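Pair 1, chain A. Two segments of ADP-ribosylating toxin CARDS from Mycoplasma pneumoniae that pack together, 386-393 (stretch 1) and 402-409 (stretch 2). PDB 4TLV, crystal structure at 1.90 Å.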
# COMPACT_ATOMS: atom_id res chain seq x y z
N THR A 386 -7.05 -15.09 -11.99
CA THR A 386 -6.96 -15.41 -13.41
C THR A 386 -5.55 -15.16 -13.95
O THR A 386 -5.07 -14.03 -13.95
CB THR A 386 -7.94 -14.59 -14.26
OG1 THR A 386 -9.29 -14.87 -13.86
CG2 THR A 386 -7.78 -14.93 -15.72
N GLU A 387 -4.89 -16.22 -14.40
CA GLU A 387 -3.56 -16.08 -14.95
C GLU A 387 -3.63 -15.11 -16.10
O GLU A 387 -4.52 -15.21 -16.96
CB GLU A 387 -3.01 -17.43 -15.41
CG GLU A 387 -2.82 -18.43 -14.28
CD GLU A 387 -2.22 -19.73 -14.76
OE1 GLU A 387 -2.34 -20.04 -15.97
OE2 GLU A 387 -1.63 -20.46 -13.93
N ASN A 388 -2.71 -14.15 -16.13
CA ASN A 388 -2.75 -13.08 -17.10
C ASN A 388 -1.37 -12.47 -17.32
O ASN A 388 -0.43 -12.74 -16.55
CB ASN A 388 -3.76 -12.01 -16.67
CG ASN A 388 -3.28 -11.21 -15.46
OD1 ASN A 388 -2.67 -10.16 -15.61
ND2 ASN A 388 -3.57 -11.69 -14.25
N GLY A 389 -1.24 -11.67 -18.37
CA GLY A 389 0.04 -11.08 -18.72
C GLY A 389 -0.09 -9.86 -19.61
O GLY A 389 -1.20 -9.48 -20.02
N LEU A 390 1.04 -9.25 -19.94
CA LEU A 390 1.05 -8.11 -20.84
C LEU A 390 1.05 -8.60 -22.29
O LEU A 390 1.65 -9.63 -22.60
CB LEU A 390 2.30 -7.25 -20.60
CG LEU A 390 2.42 -6.51 -19.27
CD1 LEU A 390 3.79 -5.80 -19.21
CD2 LEU A 390 1.28 -5.50 -19.10
N PHE A 391 0.38 -7.85 -23.16
CA PHE A 391 0.26 -8.22 -24.57
C PHE A 391 0.40 -7.00 -25.49
O PHE A 391 0.13 -5.87 -25.08
CB PHE A 391 -1.11 -8.88 -24.84
CG PHE A 391 -1.23 -10.28 -24.34
CD1 PHE A 391 -1.49 -10.55 -23.00
CD2 PHE A 391 -1.11 -11.36 -25.22
CE1 PHE A 391 -1.60 -11.85 -22.53
CE2 PHE A 391 -1.21 -12.67 -24.76
CZ PHE A 391 -1.46 -12.92 -23.42
N TRP A 392 0.84 -7.23 -26.73
CA TRP A 392 0.71 -6.22 -27.77
C TRP A 392 0.05 -6.85 -28.99
O TRP A 392 0.01 -8.07 -29.12
CB TRP A 392 2.06 -5.61 -28.15
CG TRP A 392 2.93 -6.49 -29.01
CD1 TRP A 392 3.43 -7.71 -28.69
CD2 TRP A 392 3.40 -6.20 -30.34
NE1 TRP A 392 4.19 -8.21 -29.72
CE2 TRP A 392 4.18 -7.30 -30.75
CE3 TRP A 392 3.24 -5.13 -31.21
CZ2 TRP A 392 4.80 -7.36 -32.00
CZ3 TRP A 392 3.86 -5.18 -32.46
CH2 TRP A 392 4.63 -6.29 -32.84
N ASN A 393 -0.47 -6.00 -29.87
CA ASN A 393 -1.08 -6.45 -31.11
C ASN A 393 -0.02 -6.54 -32.20
O ASN A 393 0.46 -5.51 -32.69
CB ASN A 393 -2.19 -5.49 -31.52
CG ASN A 393 -2.95 -5.98 -32.74
OD1 ASN A 393 -2.36 -6.54 -33.67
ND2 ASN A 393 -4.26 -5.77 -32.74
N ASP A 402 0.38 0.15 -28.53
CA ASP A 402 -0.35 0.13 -27.28
C ASP A 402 -0.05 -1.13 -26.48
O ASP A 402 0.32 -2.17 -27.03
CB ASP A 402 -1.85 0.24 -27.54
CG ASP A 402 -2.27 1.66 -27.92
OD1 ASP A 402 -1.41 2.56 -27.92
OD2 ASP A 402 -3.47 1.85 -28.20
N LEU A 403 -0.22 -1.01 -25.16
CA LEU A 403 0.07 -2.10 -24.24
C LEU A 403 -1.22 -2.57 -23.57
O LEU A 403 -1.98 -1.76 -23.04
CB LEU A 403 1.08 -1.65 -23.17
CG LEU A 403 1.44 -2.67 -22.10
CD1 LEU A 403 2.16 -3.87 -22.72
CD2 LEU A 403 2.30 -2.01 -20.99
N TYR A 404 -1.46 -3.88 -23.60
CA TYR A 404 -2.69 -4.44 -23.04
C TYR A 404 -2.42 -5.47 -21.95
O TYR A 404 -1.30 -5.95 -21.81
CB TYR A 404 -3.53 -5.12 -24.13
CG TYR A 404 -3.76 -4.25 -25.35
CD1 TYR A 404 -4.69 -3.22 -25.34
CD2 TYR A 404 -3.04 -4.47 -26.52
CE1 TYR A 404 -4.90 -2.42 -26.46
CE2 TYR A 404 -3.24 -3.69 -27.65
CZ TYR A 404 -4.17 -2.67 -27.61
OH TYR A 404 -4.36 -1.89 -28.73
N VAL A 405 -3.45 -5.80 -21.18
CA VAL A 405 -3.40 -6.92 -20.26
C VAL A 405 -4.52 -7.87 -20.66
O VAL A 405 -5.67 -7.44 -20.82
CB VAL A 405 -3.66 -6.47 -18.82
CG1 VAL A 405 -3.58 -7.67 -17.88
CG2 VAL A 405 -2.68 -5.36 -18.42
N CYS A 406 -4.19 -9.15 -20.81
CA CYS A 406 -5.17 -10.18 -21.17
C CYS A 406 -4.98 -11.43 -20.33
O CYS A 406 -3.86 -11.76 -19.96
CB CYS A 406 -4.99 -10.62 -22.63
SG CYS A 406 -4.99 -9.31 -23.85
N PRO A 407 -6.08 -12.14 -20.06
CA PRO A 407 -5.96 -13.51 -19.55
C PRO A 407 -5.07 -14.32 -20.50
O PRO A 407 -5.07 -14.06 -21.71
CB PRO A 407 -7.40 -14.03 -19.61
CG PRO A 407 -8.26 -12.81 -19.58
CD PRO A 407 -7.48 -11.73 -20.29
N LEU A 408 -4.31 -15.27 -19.97
CA LEU A 408 -3.44 -16.08 -20.81
C LEU A 408 -4.28 -17.00 -21.69
O LEU A 408 -3.88 -17.36 -22.79
CB LEU A 408 -2.49 -16.92 -19.95
CG LEU A 408 -1.55 -16.11 -19.07
CD1 LEU A 408 -0.67 -17.02 -18.23
CD2 LEU A 408 -0.72 -15.15 -19.90
N LYS A 409 -5.45 -17.38 -21.20
CA LYS A 409 -6.31 -18.30 -21.93
C LYS A 409 -7.08 -17.61 -23.06
O LYS A 409 -7.73 -16.59 -22.84
CB LYS A 409 -7.28 -19.01 -20.97
CG LYS A 409 -7.74 -20.37 -21.47
CD LYS A 409 -8.56 -21.11 -20.42
CE LYS A 409 -9.83 -20.34 -20.09
NZ LYS A 409 -10.73 -21.09 -19.18
O HOH W 1 -6.03 -17.25 -18.17
O HOH W 2 -0.04 -3.10 -29.57

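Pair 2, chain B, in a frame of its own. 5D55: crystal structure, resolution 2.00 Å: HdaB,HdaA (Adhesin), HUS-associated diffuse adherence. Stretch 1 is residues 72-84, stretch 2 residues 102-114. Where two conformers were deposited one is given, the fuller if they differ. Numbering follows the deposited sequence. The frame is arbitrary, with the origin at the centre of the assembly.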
# COMPACT_ATOMS: atom_id res chain seq x y z
N HIS B 72 -0.11 -35.10 -7.46
CA HIS B 72 1.33 -35.06 -7.71
C HIS B 72 1.83 -33.62 -7.67
O HIS B 72 1.03 -32.67 -7.63
CB HIS B 72 1.65 -35.66 -9.07
CG HIS B 72 1.55 -37.15 -9.10
ND1 HIS B 72 2.66 -37.97 -9.11
CD2 HIS B 72 0.48 -37.98 -9.13
CE1 HIS B 72 2.28 -39.23 -9.16
NE2 HIS B 72 0.96 -39.27 -9.17
N ASN B 73 3.15 -33.46 -7.70
CA ASN B 73 3.78 -32.16 -7.50
C ASN B 73 4.33 -31.53 -8.78
O ASN B 73 4.82 -32.23 -9.67
CB ASN B 73 4.88 -32.25 -6.43
CG ASN B 73 4.38 -32.83 -5.11
OD1 ASN B 73 4.86 -33.87 -4.65
ND2 ASN B 73 3.40 -32.18 -4.52
N LEU B 74 4.23 -30.21 -8.85
CA LEU B 74 4.81 -29.44 -9.94
C LEU B 74 5.57 -28.26 -9.35
O LEU B 74 5.04 -27.55 -8.50
CB LEU B 74 3.72 -28.93 -10.88
CG LEU B 74 4.07 -27.80 -11.86
CD1 LEU B 74 5.05 -28.26 -12.94
CD2 LEU B 74 2.80 -27.24 -12.48
N ARG B 75 6.80 -28.05 -9.80
CA ARG B 75 7.62 -26.95 -9.28
C ARG B 75 7.55 -25.80 -10.27
O ARG B 75 7.83 -25.98 -11.46
CB ARG B 75 9.08 -27.39 -9.07
CG ARG B 75 9.38 -28.18 -7.79
CD ARG B 75 9.02 -29.67 -7.93
NE ARG B 75 9.37 -30.45 -6.73
CZ ARG B 75 9.00 -31.72 -6.52
NH1 ARG B 75 8.27 -32.38 -7.42
NH2 ARG B 75 9.36 -32.34 -5.40
N ILE B 76 7.17 -24.62 -9.77
CA ILE B 76 6.99 -23.44 -10.62
C ILE B 76 7.74 -22.23 -10.12
O ILE B 76 8.09 -22.17 -8.95
CB ILE B 76 5.50 -23.06 -10.79
CG1 ILE B 76 4.82 -22.89 -9.42
CG2 ILE B 76 4.81 -24.07 -11.68
CD1 ILE B 76 3.46 -22.21 -9.48
N ARG B 77 7.99 -21.27 -11.02
CA ARG B 77 8.60 -19.98 -10.66
C ARG B 77 7.92 -18.89 -11.49
O ARG B 77 7.28 -19.20 -12.49
CB ARG B 77 10.11 -19.98 -10.95
CG ARG B 77 10.47 -20.13 -12.43
CD ARG B 77 11.91 -19.69 -12.68
NE ARG B 77 12.29 -19.77 -14.10
CZ ARG B 77 12.91 -20.82 -14.65
NH1 ARG B 77 13.23 -21.88 -13.92
NH2 ARG B 77 13.21 -20.80 -15.94
N ILE B 78 8.06 -17.63 -11.08
CA ILE B 78 7.68 -16.50 -11.96
C ILE B 78 8.78 -16.31 -12.99
O ILE B 78 9.97 -16.35 -12.65
CB ILE B 78 7.50 -15.18 -11.16
CG1 ILE B 78 6.48 -15.36 -10.03
CG2 ILE B 78 7.10 -14.00 -12.09
CD1 ILE B 78 5.04 -15.51 -10.55
N GLY B 79 8.39 -16.11 -14.25
CA GLY B 79 9.33 -15.78 -15.31
C GLY B 79 8.97 -14.50 -16.05
O GLY B 79 7.96 -13.85 -15.77
N GLY B 80 9.82 -14.15 -17.01
CA GLY B 80 9.58 -13.03 -17.90
C GLY B 80 10.75 -12.08 -17.90
O GLY B 80 11.44 -11.93 -16.88
N ASN B 81 10.99 -11.47 -19.06
CA ASN B 81 11.97 -10.39 -19.20
C ASN B 81 11.76 -9.30 -18.17
O ASN B 81 10.63 -8.94 -17.86
CB ASN B 81 11.86 -9.77 -20.60
N GLY B 82 12.85 -8.79 -17.65
CA GLY B 82 12.80 -7.70 -16.71
C GLY B 82 12.64 -8.04 -15.25
O GLY B 82 12.82 -7.20 -14.42
N TRP B 83 12.30 -9.28 -14.95
CA TRP B 83 12.04 -9.67 -13.59
C TRP B 83 13.28 -10.25 -12.91
O TRP B 83 13.97 -11.04 -13.47
CB TRP B 83 10.86 -10.64 -13.49
CG TRP B 83 9.53 -10.10 -13.93
CD1 TRP B 83 8.96 -10.25 -15.13
CD2 TRP B 83 8.62 -9.35 -13.15
NE1 TRP B 83 7.77 -9.65 -15.17
CE2 TRP B 83 7.53 -9.07 -13.96
CE3 TRP B 83 8.64 -8.84 -11.86
CZ2 TRP B 83 6.45 -8.32 -13.52
CZ3 TRP B 83 7.56 -8.12 -11.42
CH2 TRP B 83 6.48 -7.87 -12.25
N SER B 84 13.54 -9.83 -11.69
CA SER B 84 14.73 -10.07 -10.97
C SER B 84 14.23 -10.65 -9.55
O SER B 84 13.24 -10.23 -9.04
CB SER B 84 15.68 -8.88 -10.86
OG SER B 84 16.11 -8.46 -12.13
N ALA B 102 1.99 -0.92 -16.90
CA ALA B 102 1.72 -2.35 -17.01
C ALA B 102 2.95 -3.23 -17.24
O ALA B 102 3.87 -2.85 -17.97
CB ALA B 102 0.67 -2.60 -18.09
N SER B 103 2.93 -4.42 -16.64
CA SER B 103 4.01 -5.40 -16.77
C SER B 103 3.46 -6.82 -16.94
O SER B 103 2.57 -7.23 -16.19
CB SER B 103 4.91 -5.37 -15.53
OG SER B 103 5.82 -4.29 -15.56
N ILE B 104 4.04 -7.56 -17.88
CA ILE B 104 3.71 -8.97 -18.10
C ILE B 104 4.69 -9.85 -17.32
O ILE B 104 5.89 -9.55 -17.24
CB ILE B 104 3.80 -9.33 -19.61
CG1 ILE B 104 2.79 -8.51 -20.42
CG2 ILE B 104 3.59 -10.85 -19.85
CD1 ILE B 104 1.34 -8.80 -20.11
N PHE B 105 4.17 -10.94 -16.74
CA PHE B 105 4.99 -11.98 -16.14
C PHE B 105 4.41 -13.34 -16.54
O PHE B 105 3.31 -13.41 -17.13
CB PHE B 105 5.06 -11.81 -14.61
CG PHE B 105 3.73 -11.96 -13.91
CD1 PHE B 105 3.30 -13.20 -13.43
CD2 PHE B 105 2.89 -10.86 -13.76
CE1 PHE B 105 2.07 -13.33 -12.80
CE2 PHE B 105 1.66 -10.98 -13.13
CZ PHE B 105 1.24 -12.21 -12.65
N TYR B 106 5.13 -14.42 -16.23
CA TYR B 106 4.66 -15.78 -16.51
C TYR B 106 4.81 -16.71 -15.31
O TYR B 106 5.63 -16.47 -14.42
CB TYR B 106 5.38 -16.39 -17.72
CG TYR B 106 5.37 -15.51 -18.95
CD1 TYR B 106 4.34 -15.60 -19.89
CD2 TYR B 106 6.38 -14.57 -19.17
CE1 TYR B 106 4.32 -14.77 -21.01
CE2 TYR B 106 6.37 -13.75 -20.28
CZ TYR B 106 5.34 -13.86 -21.20
OH TYR B 106 5.33 -13.04 -22.31
N ILE B 107 3.98 -17.75 -15.27
CA ILE B 107 4.24 -18.88 -14.41
C ILE B 107 4.98 -19.85 -15.32
O ILE B 107 4.51 -20.17 -16.42
CB ILE B 107 2.95 -19.56 -13.87
CG1 ILE B 107 2.05 -18.58 -13.10
CG2 ILE B 107 3.29 -20.83 -13.06
CD1 ILE B 107 2.63 -18.13 -11.75
N GLU B 108 6.18 -20.25 -14.90
CA GLU B 108 7.01 -21.14 -15.72
C GLU B 108 7.39 -22.38 -14.95
O GLU B 108 7.49 -22.36 -13.72
CB GLU B 108 8.27 -20.42 -16.19
CG GLU B 108 7.99 -19.22 -17.10
CD GLU B 108 9.25 -18.58 -17.65
OE1 GLU B 108 10.36 -18.94 -17.20
OE2 GLU B 108 9.12 -17.72 -18.55
N VAL B 109 7.65 -23.46 -15.68
CA VAL B 109 8.15 -24.69 -15.09
C VAL B 109 9.55 -24.41 -14.54
O VAL B 109 10.42 -23.89 -15.24
CB VAL B 109 8.21 -25.82 -16.15
CG1 VAL B 109 8.79 -27.07 -15.54
CG2 VAL B 109 6.81 -26.09 -16.71
N ASP B 110 9.76 -24.76 -13.28
CA ASP B 110 11.03 -24.49 -12.60
C ASP B 110 11.86 -25.78 -12.56
O ASP B 110 11.67 -26.62 -11.68
CB ASP B 110 10.76 -23.92 -11.21
CG ASP B 110 12.03 -23.43 -10.50
OD1 ASP B 110 13.09 -23.32 -11.14
OD2 ASP B 110 11.95 -23.17 -9.28
N GLY B 111 12.76 -25.93 -13.53
CA GLY B 111 13.57 -27.14 -13.68
C GLY B 111 12.89 -28.20 -14.55
O GLY B 111 11.67 -28.39 -14.47
N ASN B 112 13.67 -28.88 -15.38
CA ASN B 112 13.15 -29.98 -16.22
C ASN B 112 12.31 -30.97 -15.39
O ASN B 112 12.78 -31.46 -14.36
CB ASN B 112 14.30 -30.73 -16.90
CG ASN B 112 14.93 -29.96 -18.05
OD1 ASN B 112 14.62 -28.80 -18.32
ND2 ASN B 112 15.86 -30.62 -18.74
N GLN B 113 11.09 -31.25 -15.83
CA GLN B 113 10.19 -32.11 -15.04
C GLN B 113 9.28 -32.97 -15.90
O GLN B 113 8.67 -32.47 -16.86
CB GLN B 113 9.28 -31.27 -14.12
CG GLN B 113 9.95 -30.70 -12.87
CD GLN B 113 9.11 -29.59 -12.26
OE1 GLN B 113 8.10 -29.84 -11.59
NE2 GLN B 113 9.52 -28.35 -12.50
N GLN B 114 9.21 -34.25 -15.55
CA GLN B 114 8.17 -35.12 -16.07
C GLN B 114 7.04 -35.00 -15.07
O GLN B 114 7.13 -35.51 -13.95
CB GLN B 114 8.66 -36.58 -16.16
CG GLN B 114 7.58 -37.53 -16.65
CD GLN B 114 7.93 -39.00 -16.52
OE1 GLN B 114 7.04 -39.84 -16.38
NE2 GLN B 114 9.21 -39.33 -16.57
O HOH W 3 7.40 -31.96 -10.41
O HOH W 4 10.18 -22.04 -7.44
O HOH W 5 13.19 -18.86 -17.92
O HOH W 6 8.26 -9.56 -19.03

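The sharpest difference lies on one face of the two-stranded ladder, where a glycine and a large side chain trade places. In pair 1 the large side chain on this face is F391(A), with G389(A) two residues before it; the ring of F391(A) lies against C406(A) (CD1 to CB, 3.5 Å) and reaches L408(A) (CZ to CD2, 4.2 Å); the sulfur SG of C406(A) sits 4.3 Å from the ring centroid, oblique to it. In pair 2 the matched positions are R77(B) and G79(B). Here the arginine is the large residue, and it makes charged contacts: NH1 forms a salt bridge and hydrogen bond with OD1 of D110(B) at 3.1 Å, and NH2 a long salt bridge with OE1 of E108(B) at 3.6 Å. Water 5 accepts from NH2 of R77(B) and donates to OE1 of E108(B). The carboxylate of E108(B) crosses the bare backbone of G79(B), CD to CA 3.6 Å; a CB there would clash with that CD, at 2.1 Å. Thus C406(A) and L408(A), which serve an aromatic ring, correspond to E108(B) and D110(B), which serve a guanidinium.

The backbones superpose to 0.7 Å over 14 residues. Both pairs are antiparallel, the strand directions 125° apart in pair 1 and 157° in pair 2, with a closest axis approach of 4.5 Å in each. G389(A)–C406(A) and F391(A)–Y404(A) are hydrogen-bonded pairs, as are R77(B)–E108(B) and G79(B)–Y106(B). One further rung matches too: L408(A) N donates to E387(A) O at 3.0 Å, and D110(B) N to R75(B) O at 2.9 Å.

On the other face, L390(A) with V405(A) and I78(B) with I107(B) make matched apolar pairs. L390(A) CD2 meets V405(A) CG2 at 4.0 Å, while I78(B) CD1 meets I107(B) CD1 at 3.8 Å. N388(A) and I76(B) have nearly coincident side-chain centres but different chemistry: both reach the matched neighbour, N388(A) OD1 to V405(A) CG1 at 3.5 Å and I76(B) CG2 to I107(B) CG2 at 3.8 Å, but N388(A) also donates from ND2 to T386(A) O at 2.8 Å. Y404(A) and Y106(B) also coincide, each with its ring edge near the opposing backbone, at W392(A) CA (4.3 Å from CD2 of Y404(A)) and G80(B) CA (3.8 Å from CD2 of Y106(B)).

Pair 2 buries more surface, 867 against 689 Å², over longer stretches. It also includes two contacts at positions without a counterpart in pair 1: Q113(B), whose amide pairs with the backbone of R75(B) (OE1 to N 2.8 Å, NE2 to O 3.1 Å), and W83(B), whose NE1 donates to I104(B) O at 2.8 Å.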